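Local coordinates for GAF domain-containing protein (Thermoplasma acidophilum, PDB 4MN7) that reduces free methionine-R-sulfoxide to methionine, as a type II free methionine-R-sulfoxide reductase built on a GAF domain, at the interface of chains A and B. Residues are numbered along the deposited sequence; one frame, centred on the assembly and turned at random. Chains: chain A/B, Putative uncharacterized protein Ta0848.

The interface of chains A and B. Residues chain A 3, 6, 133-134, 137; chain B 10, 127, 130-131, 134.
B:Leu130 pushes its side chain against A:Pro133, A:Leu134 and A:Glu137 in an apolar, two-fold symmetric helix-helix interface that joins two copies of the reductase, probably as a homodimer. With 105 Å² hidden by chain A, it contributes more buried surface than any other residue of this patch. The two methyls of its fork divide the contact, though both reach A:Glu137. CD1 meets CD2 of A:Leu134 and the aliphatic CG of A:Glu137. CD2 instead packs against CB of A:Pro133 at 3.8 Å and also comes near the carboxylate OE2 of A:Glu137, whose side chain, bent at chi2, crosses the leucine obliquely.

B:Ile127 lies over one face of the A:Phe6 ring, its CG1 3.8 Å above the plane and displaced toward the rim. The ring is brought there with CG anti to the backbone N (chi1 169°). At its tip, CZ touches the other branch, CG2 of B:Ile127, at 3.6 Å, and the thioether SD of B:Met131 at 3.9 Å. CD2 of A:Leu3 closes on CG1 of B:Ile127 at 3.7 Å, so that CG1 is touched by the ring and by this methyl from directions about a right angle apart. Nearer the two-fold axis, the side chains of A:Leu134 and B:Leu134 cross at about a right angle and touch through their CD1 methyls.

No direct polar bond crosses the patch; a water instead bridges the backbones, 3.1 Å from N of A:Leu134 and 2.9 Å from O of B:Leu130. The contact is built from helix 2-21 and the end of helix 118-136 of chain A, with A:Glu137 just beyond, packed against helix 118-136 of chain B.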
loop_
_atom_site.group_PDB
_atom_site.type_symbol
_atom_site.label_atom_id
_atom_site.label_comp_id
_atom_site.label_asym_id
_atom_site.label_seq_id
_atom_site.Cartn_x
_atom_site.Cartn_y
_atom_site.Cartn_z
ATOM N N LEU A 3 10.454 -7.293 -0.408
ATOM C CA LEU A 3 9.518 -6.333 0.267
ATOM C C LEU A 3 9.687 -4.842 -0.035
ATOM O O LEU A 3 8.673 -4.107 -0.127
ATOM C CB LEU A 3 9.534 -6.460 1.781
ATOM C CG LEU A 3 8.774 -7.577 2.459
ATOM C CD1 LEU A 3 8.825 -7.378 3.981
ATOM C CD2 LEU A 3 7.356 -7.621 1.945
ATOM N N PHE A 6 8.328 -4.604 -3.436
ATOM C CA PHE A 6 6.894 -4.657 -3.310
ATOM C C PHE A 6 6.351 -3.293 -2.820
ATOM O O PHE A 6 5.469 -2.723 -3.440
ATOM C CB PHE A 6 6.488 -5.727 -2.307
ATOM C CG PHE A 6 5.043 -5.661 -1.934
ATOM C CD1 PHE A 6 4.071 -6.052 -2.845
ATOM C CD2 PHE A 6 4.645 -5.231 -0.696
ATOM C CE1 PHE A 6 2.723 -5.971 -2.530
ATOM C CE2 PHE A 6 3.305 -5.206 -0.349
ATOM C CZ PHE A 6 2.338 -5.551 -1.268
ATOM N N PRO A 133 2.901 1.950 6.545
ATOM C CA PRO A 133 3.766 0.774 6.720
ATOM C C PRO A 133 4.585 0.497 5.504
ATOM O O PRO A 133 5.715 0.033 5.574
ATOM C CB PRO A 133 2.747 -0.373 6.947
ATOM C CG PRO A 133 1.635 0.331 7.694
ATOM C CD PRO A 133 1.532 1.693 7.046
ATOM N N LEU A 134 4.000 0.774 4.353
ATOM C CA LEU A 134 4.693 0.527 3.156
ATOM C C LEU A 134 5.850 1.482 2.984
ATOM O O LEU A 134 6.909 1.081 2.593
ATOM C CB LEU A 134 3.767 0.613 1.952
ATOM C CG LEU A 134 2.733 -0.497 1.866
ATOM C CD1 LEU A 134 1.557 -0.020 1.023
ATOM C CD2 LEU A 134 3.397 -1.701 1.257
ATOM N N GLU A 137 9.042 0.693 4.964
ATOM C CA GLU A 137 10.042 -0.234 4.454
ATOM C C GLU A 137 11.258 0.464 3.906
ATOM O O GLU A 137 12.311 -0.161 3.787
ATOM C CB GLU A 137 9.428 -1.118 3.356
ATOM C CG GLU A 137 8.403 -2.107 3.877
ATOM C CD GLU A 137 9.048 -3.085 4.845
ATOM O OE1 GLU A 137 10.054 -3.712 4.446
ATOM O OE2 GLU A 137 8.539 -3.221 5.969
ATOM N N GLN B 10 -4.830 -0.172 -4.559
ATOM C CA GLN B 10 -3.637 -0.747 -3.925
ATOM C C GLN B 10 -3.706 -2.268 -3.828
ATOM O O GLN B 10 -2.734 -2.960 -4.067
ATOM C CB GLN B 10 -3.407 -0.139 -2.548
ATOM C CG GLN B 10 -3.096 1.368 -2.616
ATOM C CD GLN B 10 -1.696 1.621 -3.082
ATOM O OE1 GLN B 10 -0.741 1.076 -2.549
ATOM N NE2 GLN B 10 -1.572 2.405 -4.082
ATOM N N ILE B 127 3.559 -9.058 3.903
ATOM C CA ILE B 127 2.669 -8.328 2.981
ATOM C C ILE B 127 1.284 -8.064 3.566
ATOM O O ILE B 127 0.740 -6.959 3.400
ATOM C CB ILE B 127 2.611 -9.011 1.596
ATOM C CG1 ILE B 127 3.949 -8.781 0.892
ATOM C CG2 ILE B 127 1.497 -8.434 0.727
ATOM C CD1 ILE B 127 4.315 -9.788 -0.162
ATOM N N LEU B 130 1.522 -5.271 5.921
ATOM C CA LEU B 130 1.793 -4.012 5.287
ATOM C C LEU B 130 0.534 -3.430 4.617
ATOM O O LEU B 130 0.349 -2.189 4.588
ATOM C CB LEU B 130 2.901 -4.130 4.256
ATOM C CG LEU B 130 4.363 -4.297 4.725
ATOM C CD1 LEU B 130 5.204 -4.347 3.525
ATOM C CD2 LEU B 130 4.889 -3.202 5.644
ATOM N N MET B 131 -0.302 -4.319 4.095
ATOM C CA MET B 131 -1.554 -3.963 3.448
ATOM C C MET B 131 -2.680 -3.824 4.417
ATOM O O MET B 131 -3.761 -3.420 4.022
ATOM C CB MET B 131 -1.943 -5.048 2.450
ATOM C CG MET B 131 -0.949 -5.256 1.338
ATOM S SD MET B 131 -0.706 -3.779 0.352
ATOM C CE MET B 131 -2.258 -3.666 -0.508
ATOM N N LEU B 134 -4.981 -0.685 4.529
ATOM C CA LEU B 134 -5.752 -0.580 3.287
ATOM C C LEU B 134 -6.925 -1.530 3.265
ATOM O O LEU B 134 -8.051 -1.120 3.040
ATOM C CB LEU B 134 -4.841 -0.804 2.080
ATOM C CG LEU B 134 -3.816 0.317 1.917
ATOM C CD1 LEU B 134 -2.528 -0.083 1.156
ATOM C CD2 LEU B 134 -4.445 1.519 1.236
HETATM O O HOH W 1 0.894 0.588 4.104
#